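Local coordinates for protein translation initiation factor 4E (Ascaris suum, PDB 3M94) that binds the methylated guanosine cap of messenger RNA, including the trimethylated m2,2,7G form, and probably recruits capped messages for translation initiation, at residues A[94-99]-A[127-132]; A[56-61]-A[117-122]; A[80-85]-A[160-165]. All coordinates share one frame; numbering follows the deposited sequence.

Contact 1. Residues A[94-99]-A[127-132]; sequences HYWLEL and DKVSLW. With M7M (N,N,7-trimethylguanosine 5'-(trihydrogen diphosphate)), chain C.
Leu99 and Val129 bring helix 88-104 down onto the curved antiparallel sheet of the eIF4E fold, whose helices pack against one face while the cap lies on the other. The helix segment runs nearly parallel to the strand, 13° apart, with axes 9.2 Å from each other.

The packing is almost all apolar. Leu99 has CG anti to its backbone N (chi1 -177°), and its two methyls take different neighbours: CD2 lies 3.5 Å from Val129 CG1 and near Ser130 O, and CD1 reaches the branched end of Leu131, 4.2 Å from its CD2. The Leu99 and Val129 side chains run antiparallel, each passing the other's flank. CG2, the other branch of Val129, faces Tyr95 CB at 4.2 Å, while CG1 also sits at the rim of the Trp96 ring, near its plane and 4.4 Å from CE3. Trp96 packs on the adjacent strand, against Ala118 and Val120, and helix 139-153 closes over Tyr95, Leu99 and Leu131.

On the other face of the strand Lys128 serves the cap nucleotide. Its chain bends at chi3 (-74°), and NZ donates to the phosphate oxygen OAY of M7M at 2.9 Å, with a weaker bond to OBD at 3.4 Å.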
loop_
_atom_site.group_PDB
_atom_site.type_symbol
_atom_site.label_atom_id
_atom_site.label_comp_id
_atom_site.label_asym_id
_atom_site.label_seq_id
_atom_site.Cartn_x
_atom_site.Cartn_y
_atom_site.Cartn_z
ATOM N N HIS A 94 -8.908 5.384 -6.751
ATOM C CA HIS A 94 -9.860 4.735 -5.853
ATOM C C HIS A 94 -9.182 3.610 -5.061
ATOM O O HIS A 94 -9.270 3.575 -3.842
ATOM C CB HIS A 94 -11.058 4.206 -6.647
ATOM C CG HIS A 94 -12.119 3.574 -5.800
ATOM N ND1 HIS A 94 -13.078 4.310 -5.135
ATOM C CD2 HIS A 94 -12.390 2.272 -5.532
ATOM C CE1 HIS A 94 -13.883 3.490 -4.479
ATOM N NE2 HIS A 94 -13.486 2.248 -4.700
ATOM N N TYR A 95 -8.500 2.704 -5.763
ATOM C CA TYR A 95 -7.765 1.613 -5.122
ATOM C C TYR A 95 -6.770 2.124 -4.071
ATOM O O TYR A 95 -6.770 1.652 -2.937
ATOM C CB TYR A 95 -7.044 0.761 -6.169
ATOM C CG TYR A 95 -7.891 -0.304 -6.868
ATOM C CD1 TYR A 95 -7.301 -1.194 -7.768
ATOM C CD2 TYR A 95 -9.267 -0.437 -6.620
ATOM C CE1 TYR A 95 -8.053 -2.195 -8.420
ATOM C CE2 TYR A 95 -10.033 -1.441 -7.262
ATOM C CZ TYR A 95 -9.412 -2.309 -8.170
ATOM O OH TYR A 95 -10.136 -3.301 -8.810
ATOM N N TRP A 96 -5.930 3.087 -4.462
ATOM C CA TRP A 96 -4.916 3.671 -3.578
ATOM C C TRP A 96 -5.515 4.314 -2.328
ATOM O O TRP A 96 -5.108 3.992 -1.222
ATOM C CB TRP A 96 -4.056 4.675 -4.349
ATOM C CG TRP A 96 -2.966 5.365 -3.549
ATOM C CD1 TRP A 96 -2.802 6.693 -3.409
ATOM C CD2 TRP A 96 -1.885 4.742 -2.828
ATOM N NE1 TRP A 96 -1.687 6.955 -2.645
ATOM C CE2 TRP A 96 -1.103 5.771 -2.283
ATOM C CE3 TRP A 96 -1.506 3.407 -2.593
ATOM C CZ2 TRP A 96 0.037 5.524 -1.493
ATOM C CZ3 TRP A 96 -0.360 3.158 -1.839
ATOM C CH2 TRP A 96 0.397 4.216 -1.294
ATOM N N LEU A 97 -6.489 5.201 -2.497
ATOM C CA LEU A 97 -7.118 5.869 -1.356
ATOM C C LEU A 97 -7.842 4.880 -0.427
ATOM O O LEU A 97 -7.682 4.964 0.791
ATOM C CB LEU A 97 -8.080 6.983 -1.804
ATOM C CG LEU A 97 -8.785 7.768 -0.675
ATOM C CD1 LEU A 97 -7.783 8.362 0.384
ATOM C CD2 LEU A 97 -9.659 8.878 -1.255
ATOM N N GLU A 98 -8.628 3.951 -0.987
ATOM C CA GLU A 98 -9.243 2.897 -0.160
ATOM C C GLU A 98 -8.207 2.109 0.660
ATOM O O GLU A 98 -8.438 1.805 1.829
ATOM C CB GLU A 98 -10.065 1.911 -1.006
ATOM C CG GLU A 98 -11.291 2.512 -1.716
ATOM C CD GLU A 98 -12.312 3.124 -0.764
ATOM O OE1 GLU A 98 -12.556 2.554 0.310
ATOM O OE2 GLU A 98 -12.888 4.178 -1.095
ATOM N N LEU A 99 -7.073 1.773 0.049
ATOM C CA LEU A 99 -6.030 1.055 0.782
ATOM C C LEU A 99 -5.439 1.900 1.918
ATOM O O LEU A 99 -5.225 1.389 3.014
ATOM C CB LEU A 99 -4.935 0.542 -0.162
ATOM C CG LEU A 99 -3.815 -0.287 0.460
ATOM C CD1 LEU A 99 -4.367 -1.442 1.305
ATOM C CD2 LEU A 99 -2.910 -0.827 -0.650
ATOM N N ASP A 127 -0.226 -0.028 -13.913
ATOM C CA ASP A 127 0.038 0.345 -12.520
ATOM C C ASP A 127 -0.179 -0.826 -11.554
ATOM O O ASP A 127 -0.928 -1.755 -11.861
ATOM C CB ASP A 127 -0.845 1.516 -12.121
ATOM C CG ASP A 127 -0.923 2.574 -13.194
ATOM O OD1 ASP A 127 0.105 3.235 -13.491
ATOM O OD2 ASP A 127 -2.029 2.741 -13.742
ATOM N N LYS A 128 0.484 -0.758 -10.397
ATOM C CA LYS A 128 0.415 -1.762 -9.347
ATOM C C LYS A 128 0.167 -1.099 -7.985
ATOM O O LYS A 128 0.847 -0.133 -7.620
ATOM C CB LYS A 128 1.716 -2.569 -9.297
ATOM C CG LYS A 128 1.972 -3.415 -10.566
ATOM C CD LYS A 128 3.320 -4.117 -10.564
ATOM C CE LYS A 128 4.470 -3.161 -10.806
ATOM N NZ LYS A 128 5.700 -3.931 -11.151
ATOM N N VAL A 129 -0.832 -1.606 -7.262
ATOM C CA VAL A 129 -1.082 -1.236 -5.865
ATOM C C VAL A 129 -0.760 -2.476 -5.035
ATOM O O VAL A 129 -1.285 -3.550 -5.320
ATOM C CB VAL A 129 -2.549 -0.785 -5.657
ATOM C CG1 VAL A 129 -2.856 -0.522 -4.173
ATOM C CG2 VAL A 129 -2.869 0.449 -6.494
ATOM N N SER A 130 0.111 -2.333 -4.036
ATOM C CA SER A 130 0.560 -3.457 -3.217
ATOM C C SER A 130 0.436 -3.178 -1.719
ATOM O O SER A 130 0.540 -2.030 -1.286
ATOM C CB SER A 130 2.016 -3.780 -3.510
ATOM O OG SER A 130 2.145 -4.329 -4.795
ATOM N N LEU A 131 0.260 -4.239 -0.938
ATOM C CA LEU A 131 0.256 -4.116 0.526
ATOM C C LEU A 131 1.361 -5.015 1.063
ATOM O O LEU A 131 1.307 -6.223 0.880
ATOM C CB LEU A 131 -1.115 -4.482 1.117
ATOM C CG LEU A 131 -1.307 -4.445 2.649
ATOM C CD1 LEU A 131 -1.014 -3.069 3.235
ATOM C CD2 LEU A 131 -2.730 -4.876 3.026
ATOM N N TRP A 132 2.344 -4.410 1.724
ATOM C CA TRP A 132 3.515 -5.118 2.264
ATOM C C TRP A 132 3.283 -5.588 3.702
ATOM O O TRP A 132 2.855 -4.801 4.552
ATOM C CB TRP A 132 4.758 -4.215 2.252
ATOM C CG TRP A 132 5.338 -3.907 0.895
ATOM C CD1 TRP A 132 4.680 -3.873 -0.300
ATOM C CD2 TRP A 132 6.693 -3.537 0.615
ATOM N NE1 TRP A 132 5.541 -3.534 -1.308
ATOM C CE2 TRP A 132 6.786 -3.320 -0.778
ATOM C CE3 TRP A 132 7.841 -3.399 1.400
ATOM C CZ2 TRP A 132 7.979 -2.953 -1.402
ATOM C CZ3 TRP A 132 9.034 -3.028 0.781
ATOM C CH2 TRP A 132 9.090 -2.810 -0.609
HETATM O OAX M7M C . 9.670 -3.387 -12.738
HETATM O OAY M7M C . 7.516 -2.183 -12.652
HETATM P PAZ M7M C . 8.867 -2.191 -12.028
HETATM O OBA M7M C . 9.701 -0.957 -12.082
HETATM O OBB M7M C . 13.906 -1.913 -2.131
HETATM C CBC M7M C . 11.710 -1.591 -3.757
HETATM O OBD M7M C . 8.723 -2.611 -10.488
HETATM N NBE M7M C . 15.943 -1.673 -3.022
HETATM C CBF M7M C . 14.619 -1.675 -3.116
HETATM C CBG M7M C . 14.100 -1.419 -4.351
HETATM N NBH M7M C . 12.837 -1.377 -4.675
HETATM C CBI M7M C . 12.786 -1.097 -5.965
HETATM O OBJ M7M C . 8.400 -0.387 -9.403
HETATM P PBK M7M C . 9.102 -1.663 -9.251
HETATM O OBL M7M C . 8.994 -2.475 -8.014
HETATM C CBM M7M C . 16.688 -1.423 -4.096
HETATM N NBN M7M C . 16.182 -1.171 -5.306
HETATM C CBO M7M C . 14.861 -1.167 -5.440
HETATM N NBP M7M C . 14.021 -0.963 -6.425
HETATM C CBQ M7M C . 14.383 -0.654 -7.806
HETATM O OBR M7M C . 13.233 -0.480 -8.611
HETATM C CBS M7M C . 12.977 -1.608 -9.429
HETATM C CBT M7M C . 11.628 -2.192 -9.078
HETATM O OBU M7M C . 10.619 -1.351 -9.579
HETATM N NBV M7M C . 17.996 -1.443 -3.911
HETATM C CBW M7M C . 18.877 -1.183 -5.017
HETATM C CBX M7M C . 15.097 -1.859 -8.334
HETATM C CBY M7M C . 13.999 -2.627 -9.017
HETATM C CBZ M7M C . 18.508 -1.729 -2.593
HETATM O OCA M7M C . 16.054 -1.379 -9.261
HETATM O OCB M7M C . 14.459 -3.331 -10.158
#

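Contact 2. Residues A[56-61]-A[117-122]; sequences DYYLFK and GAVVNV. With M7M (N,N,7-trimethylguanosine 5'-(trihydrogen diphosphate)), chain C.
Tyr57 and Val120 form a hydrogen-bonded pair between antiparallel strands 56-61 and 115-121, in the middle of the eIF4E sheet. Tyr57 N gives to Val120 O, and Val120 N returns a bond to Tyr57 O. The next such pair is Leu59 with Ala118, where Leu59 N donates to Ala118 O and Ala118 N to Leu59 O at 2.8 Å. Asp56, Tyr58 and Phe60 share backbone bonds with strand 4-14 along the other edge of 56-61.

At the cap end Asn121 ND2 donates to Asp56 OD1 at 2.9 Å, nearly straight at 175°. The acceptor lies in the amide plane, yet the amide approaches from above the carboxylate, their planes being 86° apart. The same OD1 has a salt bridge to Arg123, and OD2 takes a weak bond from Tyr58 OH. Thus Asp56 probably helps position Asn121 and Arg123, both of the cap pocket, as a second-shell residue. The Tyr57 hydroxyl is satisfied elsewhere, by Gln46 O.

On the cap face, Val119 CG2 touches two rings, 3.5 Å from Tyr58 CD1 and, at the edge of Phe60, 3.7 Å from CE1; Val119 and Tyr58 point the same way, side by side. With CG anti to its carbonyl carbon (chi1 -82°), Phe60 has its ring brought across its partner glycine in a CH-pi contact: Gly117 CA stands over the ring centre, 3.7 Å from the centroid.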
loop_
_atom_site.group_PDB
_atom_site.type_symbol
_atom_site.label_atom_id
_atom_site.label_comp_id
_atom_site.label_asym_id
_atom_site.label_seq_id
_atom_site.Cartn_x
_atom_site.Cartn_y
_atom_site.Cartn_z
ATOM N N ASP A 56 6.440 6.506 -7.798
ATOM C CA ASP A 56 5.713 5.744 -6.755
ATOM C C ASP A 56 5.305 6.621 -5.576
ATOM O O ASP A 56 5.955 7.626 -5.291
ATOM C CB ASP A 56 6.593 4.669 -6.111
ATOM C CG ASP A 56 7.408 3.872 -7.097
ATOM O OD1 ASP A 56 6.897 3.450 -8.157
ATOM O OD2 ASP A 56 8.574 3.633 -6.758
ATOM N N TYR A 57 4.258 6.196 -4.868
ATOM C CA TYR A 57 3.989 6.661 -3.507
ATOM C C TYR A 57 4.127 5.467 -2.576
ATOM O O TYR A 57 3.839 4.335 -2.981
ATOM C CB TYR A 57 2.575 7.216 -3.370
ATOM C CG TYR A 57 2.323 8.634 -3.864
ATOM C CD1 TYR A 57 1.217 8.919 -4.664
ATOM C CD2 TYR A 57 3.136 9.687 -3.482
ATOM C CE1 TYR A 57 0.943 10.222 -5.096
ATOM C CE2 TYR A 57 2.875 10.995 -3.899
ATOM C CZ TYR A 57 1.784 11.246 -4.713
ATOM O OH TYR A 57 1.520 12.529 -5.116
ATOM N N TYR A 58 4.566 5.718 -1.340
ATOM C CA TYR A 58 4.620 4.695 -0.293
ATOM C C TYR A 58 3.993 5.280 0.965
ATOM O O TYR A 58 4.225 6.437 1.292
ATOM C CB TYR A 58 6.058 4.270 0.038
ATOM C CG TYR A 58 6.913 3.864 -1.155
ATOM C CD1 TYR A 58 7.132 2.524 -1.460
ATOM C CD2 TYR A 58 7.534 4.825 -1.951
ATOM C CE1 TYR A 58 7.927 2.140 -2.551
ATOM C CE2 TYR A 58 8.325 4.454 -3.048
ATOM C CZ TYR A 58 8.515 3.115 -3.336
ATOM O OH TYR A 58 9.292 2.764 -4.405
ATOM N N LEU A 59 3.193 4.472 1.660
ATOM C CA LEU A 59 2.723 4.852 2.979
ATOM C C LEU A 59 3.113 3.759 3.953
ATOM O O LEU A 59 2.510 2.676 3.938
ATOM C CB LEU A 59 1.210 5.095 3.034
ATOM C CG LEU A 59 0.854 5.848 4.342
ATOM C CD1 LEU A 59 1.076 7.375 4.195
ATOM C CD2 LEU A 59 -0.562 5.558 4.809
ATOM N N PHE A 60 4.125 4.038 4.782
ATOM C CA PHE A 60 4.661 3.036 5.695
ATOM C C PHE A 60 4.641 3.523 7.130
ATOM O O PHE A 60 4.710 4.745 7.391
ATOM C CB PHE A 60 6.082 2.625 5.294
ATOM C CG PHE A 60 6.123 1.570 4.186
ATOM C CD1 PHE A 60 5.600 1.849 2.916
ATOM C CD2 PHE A 60 6.645 0.302 4.428
ATOM C CE1 PHE A 60 5.594 0.896 1.919
ATOM C CE2 PHE A 60 6.665 -0.656 3.419
ATOM C CZ PHE A 60 6.128 -0.360 2.169
ATOM N N LYS A 61 4.559 2.563 8.057
ATOM C CA LYS A 61 4.645 2.878 9.475
ATOM C C LYS A 61 5.942 3.621 9.711
ATOM O O LYS A 61 6.978 3.230 9.161
ATOM C CB LYS A 61 4.589 1.593 10.326
ATOM C CG LYS A 61 3.197 0.986 10.429
ATOM C CD LYS A 61 3.247 -0.395 11.090
ATOM C CE LYS A 61 1.865 -0.892 11.447
ATOM N NZ LYS A 61 1.881 -2.377 11.715
ATOM N N GLY A 117 3.284 -1.479 5.132
ATOM C CA GLY A 117 2.781 -0.303 4.445
ATOM C C GLY A 117 2.223 -0.605 3.078
ATOM O O GLY A 117 2.163 -1.768 2.670
ATOM N N ALA A 118 1.825 0.444 2.366
ATOM C CA ALA A 118 1.272 0.311 1.013
ATOM C C ALA A 118 2.144 0.984 -0.045
ATOM O O ALA A 118 2.854 1.956 0.245
ATOM C CB ALA A 118 -0.112 0.901 0.967
ATOM N N VAL A 119 2.041 0.495 -1.281
ATOM C CA VAL A 119 2.816 1.033 -2.391
ATOM C C VAL A 119 1.964 1.137 -3.651
ATOM O O VAL A 119 1.274 0.176 -4.035
ATOM C CB VAL A 119 4.019 0.116 -2.738
ATOM C CG1 VAL A 119 4.887 0.725 -3.869
ATOM C CG2 VAL A 119 4.854 -0.175 -1.507
ATOM N N VAL A 120 2.023 2.297 -4.303
ATOM C CA VAL A 120 1.533 2.388 -5.660
ATOM C C VAL A 120 2.692 2.690 -6.613
ATOM O O VAL A 120 3.427 3.665 -6.420
ATOM C CB VAL A 120 0.340 3.375 -5.814
ATOM C CG1 VAL A 120 0.668 4.760 -5.249
ATOM C CG2 VAL A 120 -0.116 3.464 -7.298
ATOM N N ASN A 121 2.862 1.827 -7.618
ATOM C CA ASN A 121 3.830 2.040 -8.690
ATOM C C ASN A 121 3.059 2.466 -9.931
ATOM O O ASN A 121 2.166 1.746 -10.380
ATOM C CB ASN A 121 4.622 0.755 -8.989
ATOM C CG ASN A 121 5.223 0.130 -7.732
ATOM O OD1 ASN A 121 4.825 -0.959 -7.328
ATOM N ND2 ASN A 121 6.179 0.825 -7.107
ATOM N N VAL A 122 3.378 3.643 -10.465
ATOM C CA VAL A 122 2.741 4.120 -11.683
ATOM C C VAL A 122 3.667 3.768 -12.838
ATOM O O VAL A 122 4.822 4.232 -12.876
ATOM C CB VAL A 122 2.449 5.641 -11.633
ATOM C CG1 VAL A 122 2.115 6.188 -13.005
ATOM C CG2 VAL A 122 1.319 5.938 -10.678
HETATM O OAX M7M C . 9.670 -3.387 -12.738
HETATM O OAY M7M C . 7.516 -2.183 -12.652
HETATM P PAZ M7M C . 8.867 -2.191 -12.028
HETATM O OBA M7M C . 9.701 -0.957 -12.082
HETATM O OBB M7M C . 13.906 -1.913 -2.131
HETATM C CBC M7M C . 11.710 -1.591 -3.757
HETATM O OBD M7M C . 8.723 -2.611 -10.488
HETATM N NBE M7M C . 15.943 -1.673 -3.022
HETATM C CBF M7M C . 14.619 -1.675 -3.116
HETATM C CBG M7M C . 14.100 -1.419 -4.351
HETATM N NBH M7M C . 12.837 -1.377 -4.675
HETATM C CBI M7M C . 12.786 -1.097 -5.965
HETATM O OBJ M7M C . 8.400 -0.387 -9.403
HETATM P PBK M7M C . 9.102 -1.663 -9.251
HETATM O OBL M7M C . 8.994 -2.475 -8.014
HETATM C CBM M7M C . 16.688 -1.423 -4.096
HETATM N NBN M7M C . 16.182 -1.171 -5.306
HETATM C CBO M7M C . 14.861 -1.167 -5.440
HETATM N NBP M7M C . 14.021 -0.963 -6.425
HETATM C CBQ M7M C . 14.383 -0.654 -7.806
HETATM O OBR M7M C . 13.233 -0.480 -8.611
HETATM C CBS M7M C . 12.977 -1.608 -9.429
HETATM C CBT M7M C . 11.628 -2.192 -9.078
HETATM O OBU M7M C . 10.619 -1.351 -9.579
HETATM N NBV M7M C . 17.996 -1.443 -3.911
HETATM C CBW M7M C . 18.877 -1.183 -5.017
HETATM C CBX M7M C . 15.097 -1.859 -8.334
HETATM C CBY M7M C . 13.999 -2.627 -9.017
HETATM C CBZ M7M C . 18.508 -1.729 -2.593
HETATM O OCA M7M C . 16.054 -1.379 -9.261
HETATM O OCB M7M C . 14.459 -3.331 -10.158
#

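Contact 3. Residues A[80-85]-A[160-165]; sequences LVVVDK and PIRYEV
Strands 77-83 and 161-165 meet antiparallel toward one end of the eIF4E sheet, where strand 161-165 is the last but one. They diverge strongly, with 137° between their directions, and the pairing within 80-85 and 160-165 is confined to one bridge, Leu80 with Arg162. Leu80 N donates to Arg162 O at 2.8 Å, whereas the return bond from Arg162 N to Leu80 O is weak at 3.5 Å.

With CG between the backbone N and the carbonyl carbon (chi1 56°) and the chain extended to NE, Arg162 runs alongside Leu80 on the face that carries them both. Its guanidinium spreads over the leucine, whose CD2 sits under one face of it, offset toward the rim and 3.6 Å from NH2. Arg162 NH1 makes a salt bridge to Glu164 OE2 at 2.9 Å.

On the other side Val81 CG2 meets Ile161 CG2 at 4.2 Å, an apolar contact that Ile155 also covers.

Glu164, held by Arg162 through OE2 and by Arg78 through OE1, would probably stay ionised, and the salt bridge holds the guanidinium where its face covers Leu80 CD2, so the face shared with Lys128 combines ionic pairing with apolar cover.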
loop_
_atom_site.group_PDB
_atom_site.type_symbol
_atom_site.label_atom_id
_atom_site.label_comp_id
_atom_site.label_asym_id
_atom_site.label_seq_id
_atom_site.Cartn_x
_atom_site.Cartn_y
_atom_site.Cartn_z
ATOM N N LEU A 80 -0.213 -8.194 -4.237
ATOM C CA LEU A 80 -0.083 -7.395 -5.450
ATOM C C LEU A 80 -1.413 -7.290 -6.193
ATOM O O LEU A 80 -2.068 -8.302 -6.456
ATOM C CB LEU A 80 0.992 -7.992 -6.371
ATOM C CG LEU A 80 1.185 -7.378 -7.763
ATOM C CD1 LEU A 80 1.755 -5.955 -7.688
ATOM C CD2 LEU A 80 2.092 -8.275 -8.643
ATOM N N VAL A 81 -1.809 -6.058 -6.507
ATOM C CA VAL A 81 -2.996 -5.800 -7.326
ATOM C C VAL A 81 -2.505 -5.111 -8.608
ATOM O O VAL A 81 -1.971 -4.004 -8.544
ATOM C CB VAL A 81 -3.986 -4.828 -6.635
ATOM C CG1 VAL A 81 -5.289 -4.741 -7.418
ATOM C CG2 VAL A 81 -4.247 -5.210 -5.170
ATOM N N VAL A 82 -2.646 -5.773 -9.753
ATOM C CA VAL A 82 -2.369 -5.121 -11.040
ATOM C C VAL A 82 -3.596 -4.334 -11.491
ATOM O O VAL A 82 -4.728 -4.790 -11.347
ATOM C CB VAL A 82 -1.866 -6.107 -12.153
ATOM C CG1 VAL A 82 -0.510 -6.708 -11.757
ATOM C CG2 VAL A 82 -2.896 -7.213 -12.455
ATOM N N VAL A 83 -3.364 -3.132 -12.004
ATOM C CA VAL A 83 -4.444 -2.279 -12.488
ATOM C C VAL A 83 -4.321 -2.253 -14.016
ATOM O O VAL A 83 -3.293 -1.825 -14.552
ATOM C CB VAL A 83 -4.339 -0.863 -11.844
ATOM C CG1 VAL A 83 -5.476 0.038 -12.265
ATOM C CG2 VAL A 83 -4.309 -0.980 -10.335
ATOM N N ASP A 84 -5.338 -2.764 -14.713
ATOM C CA ASP A 84 -5.324 -2.792 -16.174
ATOM C C ASP A 84 -5.055 -1.383 -16.705
ATOM O O ASP A 84 -5.665 -0.417 -16.243
ATOM C CB ASP A 84 -6.647 -3.362 -16.739
ATOM C CG ASP A 84 -6.614 -3.579 -18.274
ATOM O OD1 ASP A 84 -5.645 -3.160 -18.950
ATOM O OD2 ASP A 84 -7.573 -4.173 -18.822
ATOM N N LYS A 85 -4.120 -1.285 -17.655
ATOM C CA LYS A 85 -3.820 -0.038 -18.382
ATOM C C LYS A 85 -5.095 0.685 -18.819
ATOM O O LYS A 85 -5.181 1.909 -18.746
ATOM C CB LYS A 85 -2.975 -0.320 -19.637
ATOM C CG LYS A 85 -1.732 -1.188 -19.434
ATOM C CD LYS A 85 -1.114 -1.564 -20.790
ATOM N N PRO A 160 -7.671 -11.958 -10.196
ATOM C CA PRO A 160 -6.896 -12.513 -9.094
ATOM C C PRO A 160 -5.894 -11.531 -8.497
ATOM O O PRO A 160 -5.387 -10.654 -9.181
ATOM C CB PRO A 160 -6.150 -13.698 -9.740
ATOM C CG PRO A 160 -6.315 -13.523 -11.216
ATOM C CD PRO A 160 -7.635 -12.854 -11.366
ATOM N N ILE A 161 -5.662 -11.669 -7.201
ATOM C CA ILE A 161 -4.618 -10.943 -6.529
ATOM C C ILE A 161 -3.735 -12.017 -5.935
ATOM O O ILE A 161 -4.197 -13.144 -5.672
ATOM C CB ILE A 161 -5.172 -9.944 -5.482
ATOM C CG1 ILE A 161 -5.998 -10.645 -4.394
ATOM C CG2 ILE A 161 -6.007 -8.867 -6.185
ATOM C CD1 ILE A 161 -6.141 -9.838 -3.061
ATOM N N ARG A 162 -2.463 -11.697 -5.762
ATOM C CA ARG A 162 -1.509 -12.695 -5.318
ATOM C C ARG A 162 -0.555 -12.177 -4.272
ATOM O O ARG A 162 -0.240 -10.980 -4.214
ATOM C CB ARG A 162 -0.750 -13.322 -6.501
ATOM C CG ARG A 162 -0.018 -12.358 -7.407
ATOM C CD ARG A 162 0.366 -13.032 -8.714
ATOM N NE ARG A 162 0.457 -12.053 -9.798
ATOM C CZ ARG A 162 1.593 -11.557 -10.289
ATOM N NH1 ARG A 162 2.766 -11.944 -9.808
ATOM N NH2 ARG A 162 1.554 -10.668 -11.272
ATOM N N TYR A 163 -0.120 -13.096 -3.427
ATOM C CA TYR A 163 0.823 -12.789 -2.395
ATOM C C TYR A 163 2.133 -13.455 -2.776
ATOM O O TYR A 163 2.176 -14.657 -3.042
ATOM C CB TYR A 163 0.344 -13.280 -1.019
ATOM C CG TYR A 163 1.295 -12.841 0.061
ATOM C CD1 TYR A 163 1.222 -11.555 0.594
ATOM C CD2 TYR A 163 2.315 -13.687 0.508
ATOM C CE1 TYR A 163 2.114 -11.124 1.555
ATOM C CE2 TYR A 163 3.216 -13.264 1.473
ATOM C CZ TYR A 163 3.107 -11.976 1.985
ATOM O OH TYR A 163 3.993 -11.550 2.936
ATOM N N GLU A 164 3.197 -12.667 -2.802
ATOM C CA GLU A 164 4.510 -13.169 -3.185
ATOM C C GLU A 164 5.576 -12.623 -2.260
ATOM O O GLU A 164 5.422 -11.529 -1.710
ATOM C CB GLU A 164 4.814 -12.778 -4.628
ATOM C CG GLU A 164 4.380 -11.364 -4.941
ATOM C CD GLU A 164 4.679 -10.945 -6.350
ATOM O OE1 GLU A 164 5.444 -9.972 -6.507
ATOM O OE2 GLU A 164 4.146 -11.568 -7.297
ATOM N N VAL A 165 6.640 -13.405 -2.075
ATOM C CA VAL A 165 7.851 -12.956 -1.371
ATOM C C VAL A 165 8.438 -11.785 -2.156
ATOM O O VAL A 165 8.137 -11.624 -3.347
ATOM C CB VAL A 165 8.890 -14.116 -1.215
ATOM C CG1 VAL A 165 10.152 -13.658 -0.460
ATOM C CG2 VAL A 165 8.264 -15.308 -0.499
#

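All three contacts share one antiparallel sheet. Contacts 1 and 2 are buried near the centre of the chain and contact 3 lies farther out, partly buried. Strand 127-133 joins them: its backbone probably bonds to contact 2 through Ser130 N and Val119 O, and to contact 3 through Val129 O and Val81 N. Their chemistry follows their place. Contact 1 is apolar helix-on-sheet packing, contact 2 regular strand pairing with a buried polar cluster at its end, and contact 3 a short, diverging pairing with ion pairs on the side away from the helices. Contacts 1 and 2 each supply a cap-pocket residue, Lys128 and Asn121, from neighbouring strands; in contact 3 the Leu80 side chain stays about 8 Å from the nucleotide.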